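Local coordinates for AT-less polyketide synthase (Streptomyces platensis subsp. rosaceus, PDB 4QYR), which probably catalyses chain-elongating condensation of acyl units through its ketosynthase domain, one part of the larger assembly line that makes isomigrastatin, at residues G49-V54 against L203-T208; H129-A134 against R602-A607. All blocks are in the same frame, centred on the assembly; numbering follows the deposited sequence.

Interaction 1 (G49-V54 against L203-T208)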
loop_
_atom_site.group_PDB
_atom_site.type_symbol
_atom_site.label_atom_id
_atom_site.label_comp_id
_atom_site.label_asym_id
_atom_site.label_seq_id
_atom_site.Cartn_x
_atom_site.Cartn_y
_atom_site.Cartn_z
ATOM N N GLY A 49 25.122 -23.742 1.311
ATOM C CA GLY A 49 24.628 -24.604 0.250
ATOM C C GLY A 49 25.206 -24.317 -1.122
ATOM O O GLY A 49 26.284 -23.742 -1.241
ATOM N N PRO A 50 24.470 -24.706 -2.173
ATOM C CA PRO A 50 24.952 -24.627 -3.555
ATOM C C PRO A 50 24.605 -23.297 -4.243
ATOM O O PRO A 50 25.171 -22.971 -5.294
ATOM C CB PRO A 50 24.226 -25.795 -4.225
ATOM C CG PRO A 50 22.894 -25.843 -3.500
ATOM C CD PRO A 50 23.117 -25.292 -2.101
ATOM N N TYR A 51 23.697 -22.526 -3.653
ATOM C CA TYR A 51 23.265 -21.277 -4.266
ATOM C C TYR A 51 24.398 -20.269 -4.425
ATOM O O TYR A 51 24.275 -19.292 -5.168
ATOM C CB TYR A 51 22.147 -20.649 -3.451
ATOM C CG TYR A 51 21.409 -19.590 -4.223
ATOM C CD1 TYR A 51 20.441 -19.940 -5.154
ATOM C CD2 TYR A 51 21.680 -18.241 -4.031
ATOM C CE1 TYR A 51 19.762 -18.986 -5.874
ATOM C CE2 TYR A 51 21.002 -17.270 -4.751
ATOM C CZ TYR A 51 20.042 -17.653 -5.671
ATOM O OH TYR A 51 19.353 -16.704 -6.385
ATOM N N ALA A 52 25.494 -20.526 -3.718
ATOM C CA ALA A 52 26.684 -19.680 -3.734
ATOM C C ALA A 52 27.251 -19.460 -5.128
ATOM O O ALA A 52 27.713 -18.366 -5.436
ATOM C CB ALA A 52 27.754 -20.276 -2.831
ATOM N N GLU A 53 27.243 -20.494 -5.967
ATOM C CA GLU A 53 27.763 -20.301 -7.314
ATOM C C GLU A 53 26.673 -20.259 -8.364
ATOM O O GLU A 53 26.959 -20.145 -9.545
ATOM C CB GLU A 53 28.810 -21.352 -7.680
ATOM C CG GLU A 53 29.952 -21.374 -6.669
ATOM C CD GLU A 53 31.307 -21.682 -7.290
ATOM O OE1 GLU A 53 31.405 -21.758 -8.541
ATOM O OE2 GLU A 53 32.289 -21.777 -6.519
ATOM N N VAL A 54 25.420 -20.317 -7.940
ATOM C CA VAL A 54 24.346 -19.785 -8.770
ATOM C C VAL A 54 24.571 -18.289 -8.920
ATOM O O VAL A 54 24.306 -17.705 -9.969
ATOM C CB VAL A 54 22.966 -20.049 -8.156
ATOM C CG1 VAL A 54 21.896 -19.366 -8.961
ATOM C CG2 VAL A 54 22.700 -21.534 -8.097
ATOM N N LEU A 203 19.053 -8.137 0.111
ATOM C CA LEU A 203 19.466 -8.739 -1.150
ATOM C C LEU A 203 19.776 -10.234 -0.964
ATOM O O LEU A 203 20.888 -10.608 -0.596
ATOM C CB LEU A 203 20.679 -7.989 -1.694
ATOM C CG LEU A 203 20.596 -6.476 -1.501
ATOM C CD1 LEU A 203 21.960 -5.838 -1.670
ATOM C CD2 LEU A 203 19.648 -5.896 -2.503
ATOM N N LEU A 204 18.786 -11.082 -1.225
ATOM C CA LEU A 204 18.885 -12.481 -0.854
ATOM C C LEU A 204 18.783 -13.411 -2.049
ATOM O O LEU A 204 18.700 -14.631 -1.875
ATOM C CB LEU A 204 17.805 -12.828 0.172
ATOM C CG LEU A 204 17.901 -12.022 1.473
ATOM C CD1 LEU A 204 16.783 -12.389 2.435
ATOM C CD2 LEU A 204 19.274 -12.200 2.132
ATOM N N SER A 205 18.789 -12.845 -3.255
ATOM C CA SER A 205 18.767 -13.661 -4.474
ATOM C C SER A 205 19.376 -12.943 -5.669
ATOM O O SER A 205 19.623 -11.740 -5.639
ATOM C CB SER A 205 17.341 -14.082 -4.830
ATOM O OG SER A 205 16.778 -13.185 -5.785
ATOM N N VAL A 206 19.591 -13.709 -6.728
ATOM C CA VAL A 206 20.206 -13.222 -7.956
ATOM C C VAL A 206 19.248 -12.466 -8.864
ATOM O O VAL A 206 19.641 -11.503 -9.523
ATOM C CB VAL A 206 20.777 -14.383 -8.765
ATOM C CG1 VAL A 206 21.609 -13.863 -9.894
ATOM C CG2 VAL A 206 21.612 -15.258 -7.877
ATOM N N ASP A 207 18.000 -12.930 -8.897
ATOM C CA ASP A 207 16.979 -12.445 -9.813
ATOM C C ASP A 207 17.032 -10.951 -10.119
ATOM O O ASP A 207 17.206 -10.562 -11.278
ATOM C CB ASP A 207 15.593 -12.791 -9.265
ATOM C CG ASP A 207 15.352 -14.291 -9.194
ATOM O OD1 ASP A 207 14.662 -14.829 -10.103
ATOM O OD2 ASP A 207 15.847 -14.923 -8.228
ATOM N N THR A 208 16.886 -10.112 -9.096
ATOM C CA THR A 208 16.823 -8.680 -9.352
ATOM C C THR A 208 18.184 -8.116 -9.747
ATOM O O THR A 208 18.265 -7.165 -10.515
ATOM C CB THR A 208 16.280 -7.917 -8.148
ATOM O OG1 THR A 208 15.121 -8.588 -7.650
ATOM C CG2 THR A 208 15.899 -6.501 -8.536
#

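Interaction 2 (H129-A134 against R602-A607)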
loop_
_atom_site.group_PDB
_atom_site.type_symbol
_atom_site.label_atom_id
_atom_site.label_comp_id
_atom_site.label_asym_id
_atom_site.label_seq_id
_atom_site.Cartn_x
_atom_site.Cartn_y
_atom_site.Cartn_z
ATOM N N HIS A 129 12.014 -15.974 -0.774
ATOM C CA HIS A 129 11.062 -16.976 -1.215
ATOM C C HIS A 129 11.594 -17.626 -2.463
ATOM O O HIS A 129 11.408 -18.824 -2.670
ATOM C CB HIS A 129 9.703 -16.346 -1.468
ATOM C CG HIS A 129 8.571 -17.321 -1.512
ATOM N ND1 HIS A 129 8.754 -18.680 -1.671
ATOM C CD2 HIS A 129 7.233 -17.130 -1.410
ATOM C CE1 HIS A 129 7.580 -19.284 -1.661
ATOM N NE2 HIS A 129 6.641 -18.367 -1.502
ATOM N N HIS A 130 12.269 -16.837 -3.290
ATOM C CA HIS A 130 12.949 -17.385 -4.451
ATOM C C HIS A 130 14.056 -18.319 -3.971
ATOM O O HIS A 130 14.220 -19.434 -4.499
ATOM C CB HIS A 130 13.513 -16.277 -5.347
ATOM C CG HIS A 130 12.468 -15.516 -6.109
ATOM N ND1 HIS A 130 12.534 -14.153 -6.307
ATOM C CD2 HIS A 130 11.336 -15.930 -6.732
ATOM C CE1 HIS A 130 11.487 -13.760 -7.012
ATOM N NE2 HIS A 130 10.746 -14.818 -7.284
ATOM N N LEU A 131 14.789 -17.876 -2.948
ATOM C CA LEU A 131 15.907 -18.635 -2.406
ATOM C C LEU A 131 15.471 -19.999 -1.888
ATOM O O LEU A 131 16.184 -20.985 -2.068
ATOM C CB LEU A 131 16.584 -17.855 -1.286
ATOM C CG LEU A 131 17.769 -18.545 -0.609
ATOM C CD1 LEU A 131 18.826 -18.912 -1.641
ATOM C CD2 LEU A 131 18.358 -17.666 0.478
ATOM N N LEU A 132 14.304 -20.041 -1.243
ATOM C CA LEU A 132 13.733 -21.282 -0.716
ATOM C C LEU A 132 13.434 -22.254 -1.827
ATOM O O LEU A 132 13.715 -23.451 -1.736
ATOM C CB LEU A 132 12.433 -21.016 0.047
ATOM C CG LEU A 132 12.499 -20.309 1.393
ATOM C CD1 LEU A 132 11.138 -20.334 2.033
ATOM C CD2 LEU A 132 13.523 -20.990 2.278
ATOM N N ASN A 133 12.816 -21.733 -2.875
ATOM C CA ASN A 133 12.427 -22.580 -3.981
ATOM C C ASN A 133 13.651 -23.130 -4.679
ATOM O O ASN A 133 13.705 -24.314 -5.010
ATOM C CB ASN A 133 11.541 -21.808 -4.946
ATOM C CG ASN A 133 10.181 -21.525 -4.364
ATOM O OD1 ASN A 133 9.992 -21.597 -3.152
ATOM N ND2 ASN A 133 9.226 -21.196 -5.218
ATOM N N ALA A 134 14.645 -22.267 -4.859
ATOM C CA ALA A 134 15.863 -22.638 -5.566
ATOM C C ALA A 134 16.688 -23.642 -4.768
ATOM O O ALA A 134 17.567 -24.307 -5.319
ATOM C CB ALA A 134 16.683 -21.401 -5.869
ATOM N N ARG A 602 21.010 -18.191 14.581
ATOM C CA ARG A 602 21.007 -18.300 13.120
ATOM C C ARG A 602 19.764 -19.008 12.562
ATOM O O ARG A 602 19.488 -20.164 12.887
ATOM C CB ARG A 602 22.261 -19.032 12.644
ATOM C CG ARG A 602 22.268 -19.270 11.153
ATOM C CD ARG A 602 23.135 -20.455 10.771
ATOM N NE ARG A 602 22.974 -20.904 9.382
ATOM C CZ ARG A 602 23.287 -20.185 8.306
ATOM N NH1 ARG A 602 23.759 -18.946 8.431
ATOM N NH2 ARG A 602 23.121 -20.705 7.096
ATOM N N TYR A 603 19.015 -18.317 11.711
ATOM C CA TYR A 603 17.871 -18.936 11.036
ATOM C C TYR A 603 17.981 -18.716 9.539
ATOM O O TYR A 603 17.737 -17.612 9.036
ATOM C CB TYR A 603 16.541 -18.385 11.564
ATOM C CG TYR A 603 16.314 -18.680 13.027
ATOM C CD1 TYR A 603 15.674 -19.847 13.426
ATOM C CD2 TYR A 603 16.755 -17.803 14.009
ATOM C CE1 TYR A 603 15.468 -20.129 14.761
ATOM C CE2 TYR A 603 16.559 -18.080 15.352
ATOM C CZ TYR A 603 15.916 -19.246 15.727
ATOM O OH TYR A 603 15.719 -19.533 17.067
ATOM N N TRP A 604 18.373 -19.770 8.831
ATOM C CA TRP A 604 18.515 -19.692 7.388
ATOM C C TRP A 604 17.695 -20.788 6.705
ATOM O O TRP A 604 16.827 -21.417 7.320
ATOM C CB TRP A 604 19.994 -19.780 6.996
ATOM C CG TRP A 604 20.317 -19.157 5.663
ATOM C CD1 TRP A 604 20.821 -19.788 4.558
ATOM C CD2 TRP A 604 20.129 -17.787 5.289
ATOM N NE1 TRP A 604 20.968 -18.891 3.525
ATOM C CE2 TRP A 604 20.547 -17.657 3.948
ATOM C CE3 TRP A 604 19.630 -16.655 5.956
ATOM C CZ2 TRP A 604 20.492 -16.443 3.265
ATOM C CZ3 TRP A 604 19.584 -15.448 5.280
ATOM C CH2 TRP A 604 20.011 -15.351 3.948
ATOM N N VAL A 605 17.964 -20.997 5.421
ATOM C CA VAL A 605 17.253 -21.980 4.626
ATOM C C VAL A 605 17.458 -23.382 5.192
ATOM O O VAL A 605 18.592 -23.798 5.439
ATOM C CB VAL A 605 17.713 -21.919 3.158
ATOM C CG1 VAL A 605 17.059 -23.020 2.328
ATOM C CG2 VAL A 605 17.421 -20.536 2.578
ATOM N N PRO A 606 16.351 -24.108 5.416
ATOM C CA PRO A 606 16.383 -25.474 5.947
ATOM C C PRO A 606 16.928 -26.495 4.955
ATOM O O PRO A 606 17.003 -26.225 3.757
ATOM C CB PRO A 606 14.909 -25.759 6.265
ATOM C CG PRO A 606 14.159 -24.881 5.379
ATOM C CD PRO A 606 14.973 -23.627 5.237
ATOM N N ALA A 607 17.301 -27.663 5.469
ATOM C CA ALA A 607 17.878 -28.724 4.662
ATOM C C ALA A 607 16.828 -29.741 4.255
ATOM O O ALA A 607 16.485 -29.849 3.076
ATOM C CB ALA A 607 18.991 -29.390 5.414
#

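Interaction 1 (G49-V54 against L203-T208)
With CG anti to the backbone N (chi1 -164°), the side chain of Tyr51 projects toward Val206, whose own first torsion sets CG1 anti to the backbone N and CG2 beside it. Tyr51 OH reaches both Val206 N and Val206 CG2. The site lies in the ketosynthase domain, which has the thiolase fold. Here the chain has left strand 194-201 of the central sheet and is about to enter helix 207-214, and Tyr51, at the N-terminal side of helix 51-56, reaches across to it.

The polar part is one bond: Val206 N donates to Tyr51 OH at 3.0 Å, with an N-H...O angle of 162°. The hydroxyl accepts this hydrogen bond from the amide of a buried residue. Ser205 CB is a van der Waals neighbour of Tyr51 OH at 3.7 Å. The apolar contacts centre on Val206 CG2, which approaches the ring obliquely, 3.6 Å from Tyr51 CZ, and lies 4.3 Å from Val54 CG1. Val54 places its CB 3.9 Å above one face of the Tyr51 ring, toward the rim. Leu131 and Ala134 of helix 127-135 also touch the tyrosine, and Phe46 meets it edge-to-face.

Farther along, Asp207 is held at both oxygens. OD1 accepts from Asn133 ND2 of the second subunit, and Asp207 OD2 accepts a hydrogen bond from Ser205 OG at 3.1 Å, on the anti side, 15° out of the carboxylate plane.

Interaction 2 (H129-A134 against R602-A607)
Leu131 and Leu132, neighbours on helix 127-135, both turn a CD2 methyl to Val605 CG2. Leu131 CD2 is 3.7 Å from Val605 CG2, and the two side chains cross obliquely. Leu132 CD2 is 3.9 Å from the same Val605 CG2, but there the side chains slide past each other in opposite directions. Val605 has CG1 anti to the backbone N (chi1 175°), which puts CG2 beside that N, and it is CG2 that both leucines meet. Leu132 CD2 then reaches on to Pro606 CD at 4.2 Å.

Val605 and Pro606 lie in the last stretch of the modelled chain, 602-607. This C-terminal tail returns to lie against a helix of the ketosynthase's thiolase fold, consistent with the post-AT linker of modular polyketide synthases, which wraps back onto the ketosynthase.

The aromatic part belongs to Trp604. Leu131 CD2 comes obliquely to its ring, 3.7 Å from Trp604 CZ2, and the two side chains cross at about a right angle. Val605 CG2 stands 3.9 Å above one face of the same indole, offset toward the rim.

No hydrogen bond joins the two segments. Arg602 NH1 makes a salt bridge to Asp71 OD2, and on the helix the rings of His129 and His130 meet those of His130 and His129 of the second subunit, with planes at about 55°.

How the interactions relate
From the N terminus the chain passes 49-54, runs through helix 127-135, then reaches 203-208, where interaction 1 closes a loop of 148 intervening residues. Interaction 2 opens inside that loop, at 129-134, and closes only at the very end of the model, with 467 residues in between, so the two contacts cross rather than nest. Their centres are about 11 Å apart, and they touch directly: Tyr51 CG packs on Leu131 CD1 at 3.7 Å, while Leu204 CD2 meets Trp604 CH2, also at 3.7 Å. Together they tie helix 51-56, the lead-in to helix 207-214 and the C-terminal tail to one helix at the dimer interface.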